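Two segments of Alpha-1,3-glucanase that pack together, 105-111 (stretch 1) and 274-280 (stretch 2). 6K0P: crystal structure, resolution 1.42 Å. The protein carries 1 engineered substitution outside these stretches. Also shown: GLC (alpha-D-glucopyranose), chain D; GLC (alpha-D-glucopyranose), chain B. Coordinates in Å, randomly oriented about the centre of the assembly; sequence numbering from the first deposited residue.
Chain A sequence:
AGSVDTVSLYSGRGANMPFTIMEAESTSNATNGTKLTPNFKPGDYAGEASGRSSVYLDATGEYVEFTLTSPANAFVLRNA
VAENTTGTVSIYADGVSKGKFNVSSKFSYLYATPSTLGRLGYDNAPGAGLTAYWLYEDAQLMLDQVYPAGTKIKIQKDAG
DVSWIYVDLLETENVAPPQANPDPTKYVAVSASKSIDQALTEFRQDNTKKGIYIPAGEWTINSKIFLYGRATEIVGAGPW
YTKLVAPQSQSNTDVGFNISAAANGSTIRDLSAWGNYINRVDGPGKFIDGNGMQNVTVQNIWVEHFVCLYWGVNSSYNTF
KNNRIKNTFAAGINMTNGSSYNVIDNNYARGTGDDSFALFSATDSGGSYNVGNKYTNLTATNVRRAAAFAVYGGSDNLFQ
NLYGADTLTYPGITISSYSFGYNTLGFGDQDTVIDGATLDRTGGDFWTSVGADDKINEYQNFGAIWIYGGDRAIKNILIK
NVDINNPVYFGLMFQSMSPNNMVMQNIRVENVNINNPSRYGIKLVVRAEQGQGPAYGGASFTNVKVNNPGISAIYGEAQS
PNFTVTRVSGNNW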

# COMPACT_ATOMS: atom_id res chain seq x y z
N SER A 105 13.00 5.69 -14.83
CA SER A 105 12.10 6.61 -14.15
C SER A 105 10.80 6.84 -14.93
O SER A 105 10.11 7.83 -14.69
N LYS A 106 10.47 5.94 -15.87
CA LYS A 106 9.24 6.10 -16.65
C LYS A 106 8.01 6.31 -15.77
O LYS A 106 7.15 7.15 -16.08
N PHE A 107 7.91 5.57 -14.67
CA PHE A 107 6.73 5.59 -13.81
C PHE A 107 6.88 6.43 -12.56
O PHE A 107 5.91 6.57 -11.81
N SER A 108 8.06 6.98 -12.31
CA SER A 108 8.31 7.81 -11.14
C SER A 108 8.32 9.29 -11.53
O SER A 108 8.16 9.65 -12.71
N TYR A 109 8.53 10.15 -10.53
CA TYR A 109 8.58 11.61 -10.67
C TYR A 109 7.21 12.21 -10.95
O TYR A 109 6.82 12.38 -12.11
N LEU A 110 6.48 12.52 -9.88
CA LEU A 110 5.18 13.18 -9.96
C LEU A 110 5.32 14.53 -9.28
O LEU A 110 5.95 14.64 -8.23
N TYR A 111 4.75 15.57 -9.89
CA TYR A 111 5.12 16.95 -9.56
C TYR A 111 4.01 17.67 -8.79
O TYR A 111 2.82 17.49 -9.07
N TRP A 274 0.75 -5.42 -15.80
CA TRP A 274 1.68 -4.31 -15.88
C TRP A 274 0.98 -3.18 -16.64
O TRP A 274 0.91 -3.20 -17.87
N GLY A 275 0.43 -2.23 -15.89
CA GLY A 275 -0.32 -1.14 -16.48
C GLY A 275 0.59 -0.11 -17.12
O GLY A 275 1.81 -0.17 -17.06
N ASN A 276 -0.05 0.87 -17.75
CA ASN A 276 0.70 1.96 -18.38
C ASN A 276 0.32 3.33 -17.82
O ASN A 276 0.57 4.35 -18.46
N TYR A 277 -0.29 3.37 -16.63
CA TYR A 277 -0.56 4.65 -16.00
C TYR A 277 0.75 5.28 -15.55
O TYR A 277 1.63 4.60 -15.02
N ILE A 278 0.88 6.58 -15.82
CA ILE A 278 1.99 7.38 -15.34
C ILE A 278 1.54 8.48 -14.40
O ILE A 278 2.37 9.25 -13.92
N ASN A 279 0.24 8.57 -14.14
CA ASN A 279 -0.30 9.48 -13.15
C ASN A 279 -1.69 8.99 -12.78
O ASN A 279 -2.25 8.10 -13.43
N ARG A 280 -2.24 9.57 -11.72
CA ARG A 280 -3.56 9.22 -11.25
C ARG A 280 -4.62 9.84 -12.15
O ARG A 280 -4.48 10.99 -12.59

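What does the start of stretch 2 offer to its partner? Trp-274, chi1 in m, stays clear of stretch 1, so the contact begins with backbone at Gly-275, whose O lies 3.8 Å from CZ of Phe-107. At Asn-276 (chi1 p) the CB points sideways and the amide end leads away, its polar atoms satisfied elsewhere in the structure; it is CA that meets the ring, 4.1 Å from Phe-107 CE1.

How does Phe-107 reach so many residues? Its CB points sideways, but with chi1 in m the ring end comes nearer and runs along the stretch 2 backbone. Tyr-277 turns its own side chain away (chi1 m) and presents its carbonyl instead: Tyr-277 O sits at the ring edge, 3.2 Å from Phe-107 CD1. That oxygen is buried here without a hydrogen-bonding partner, so the ring edge is what covers it. The same ring also approaches a bound glucose, with Phe-107 CE2 3.8 Å from O3 of GLC (chain D), while the extended, all-t Lys-106 donates a hydrogen bond from NZ to O4 of that sugar at 3.3 Å.

What does Ile-278 add? Its rotamer is p, t, and CG2 packs 4.0 Å from Phe-107 CD1 and 3.9 Å from Lys-106 O. No direct hydrogen bond joins the stretches, but water 1 links them, donating to Ile-278 O at 2.9 Å and Ser-108 O at 3.2 Å, with more acceptors in reach than it has protons.

Where does the contact end? Leu-110 (m, m) points toward stretch 2, placing CD1 3.5 Å from Ile-278 O and 4.0 Å from Asn-279 CB. The Asn-279 amide (chi1 p) leads away, and its ND2 donates to Arg-280 O at 3.0 Å. Arg-280 extends from the contact to the other glucose, its NH2 donating to O5 of GLC (chain B) at 3.1 Å.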

# COMPACT_ATOMS: atom_id res chain seq x y z
CB SER A 105 12.79 7.94 -13.86
OG SER A 105 13.39 8.45 -15.04
CB LYS A 106 9.05 4.88 -17.56
CG LYS A 106 7.69 4.87 -18.26
CD LYS A 106 7.53 3.65 -19.14
CE LYS A 106 6.19 3.70 -19.88
NZ LYS A 106 6.07 2.62 -20.89
CB PHE A 107 6.32 4.15 -13.46
CG PHE A 107 5.86 3.36 -14.65
CD1 PHE A 107 4.60 3.56 -15.17
CD2 PHE A 107 6.70 2.43 -15.26
CE1 PHE A 107 4.16 2.85 -16.27
CE2 PHE A 107 6.28 1.71 -16.38
CZ PHE A 107 5.00 1.92 -16.88
CB SER A 108 9.62 7.39 -10.47
OG SER A 108 10.66 7.31 -11.44
CB TYR A 109 9.64 12.06 -11.69
CG TYR A 109 11.06 11.82 -11.21
CD1 TYR A 109 11.63 10.55 -11.26
CD2 TYR A 109 11.82 12.86 -10.70
CE1 TYR A 109 12.92 10.33 -10.81
CE2 TYR A 109 13.11 12.65 -10.25
CZ TYR A 109 13.65 11.38 -10.31
OH TYR A 109 14.93 11.16 -9.87
CB LEU A 110 4.10 12.32 -9.26
CG LEU A 110 3.53 11.10 -10.01
CD1 LEU A 110 2.77 11.56 -11.26
CD2 LEU A 110 4.59 10.07 -10.40
CB TYR A 111 5.52 17.72 -10.82
CG TYR A 111 6.79 17.17 -11.42
CD1 TYR A 111 6.75 16.11 -12.30
CD2 TYR A 111 8.04 17.69 -11.06
CE1 TYR A 111 7.91 15.57 -12.83
CE2 TYR A 111 9.21 17.15 -11.60
CZ TYR A 111 9.13 16.09 -12.48
OH TYR A 111 10.27 15.54 -13.02
CB TRP A 274 2.97 -4.77 -16.58
CG TRP A 274 3.67 -5.77 -15.70
CD1 TRP A 274 3.52 -7.14 -15.72
CD2 TRP A 274 4.56 -5.48 -14.64
NE1 TRP A 274 4.29 -7.71 -14.73
CE2 TRP A 274 4.94 -6.71 -14.05
CE3 TRP A 274 5.09 -4.29 -14.11
CZ2 TRP A 274 5.82 -6.79 -12.97
CZ3 TRP A 274 5.97 -4.37 -13.04
CH2 TRP A 274 6.32 -5.61 -12.48
CB ASN A 276 0.57 1.91 -19.90
CG ASN A 276 -0.85 2.15 -20.37
OD1 ASN A 276 -1.73 2.46 -19.56
ND2 ASN A 276 -1.08 2.01 -21.68
CB TYR A 277 -1.53 4.50 -14.82
CG TYR A 277 -2.96 4.43 -15.29
CD1 TYR A 277 -3.51 3.22 -15.70
CD2 TYR A 277 -3.75 5.57 -15.38
CE1 TYR A 277 -4.82 3.13 -16.16
CE2 TYR A 277 -5.07 5.50 -15.85
CZ TYR A 277 -5.59 4.28 -16.24
OH TYR A 277 -6.88 4.17 -16.72
CB ILE A 278 2.84 7.94 -16.49
CG1 ILE A 278 1.97 8.80 -17.42
CG2 ILE A 278 3.49 6.79 -17.26
CD1 ILE A 278 2.76 9.55 -18.48
CB ASN A 279 -0.34 10.94 -13.65
CG ASN A 279 -1.15 11.10 -14.92
OD1 ASN A 279 -0.62 10.99 -16.02
ND2 ASN A 279 -2.45 11.34 -14.77
CB ARG A 280 -3.74 9.74 -9.83
CG ARG A 280 -5.07 9.43 -9.19
CD ARG A 280 -5.05 9.87 -7.73
NE ARG A 280 -6.34 9.66 -7.09
CZ ARG A 280 -6.53 9.65 -5.78
NH1 ARG A 280 -5.51 9.82 -4.95
NH2 ARG A 280 -7.74 9.44 -5.28
C1 GLC D . 10.96 -2.32 -19.17
C2 GLC D . 10.97 -0.99 -18.41
C3 GLC D . 9.57 -0.42 -18.23
C4 GLC D . 8.94 -0.33 -19.61
C5 GLC D . 9.03 -1.67 -20.32
C6 GLC D . 8.37 -1.55 -21.69
O2 GLC D . 11.67 -1.14 -17.19
O3 GLC D . 9.72 0.88 -17.75
O4 GLC D . 7.57 0.02 -19.55
O5 GLC D . 10.38 -2.11 -20.42
O6 GLC D . 9.14 -0.70 -22.52
C1 GLC B . -11.42 9.28 -5.94
C2 GLC B . -12.75 9.01 -6.61
C3 GLC B . -12.95 7.52 -6.73
C4 GLC B . -11.76 6.88 -7.44
C5 GLC B . -10.50 7.19 -6.68
C6 GLC B . -9.25 6.72 -7.40
O1 GLC B . -11.56 8.86 -4.63
O2 GLC B . -13.76 9.65 -5.82
O3 GLC B . -14.05 7.31 -7.60
O4 GLC B . -11.90 5.48 -7.52
O5 GLC B . -10.38 8.57 -6.55
O6 GLC B . -9.11 7.19 -8.71
O HOH W 1 5.24 8.90 -13.85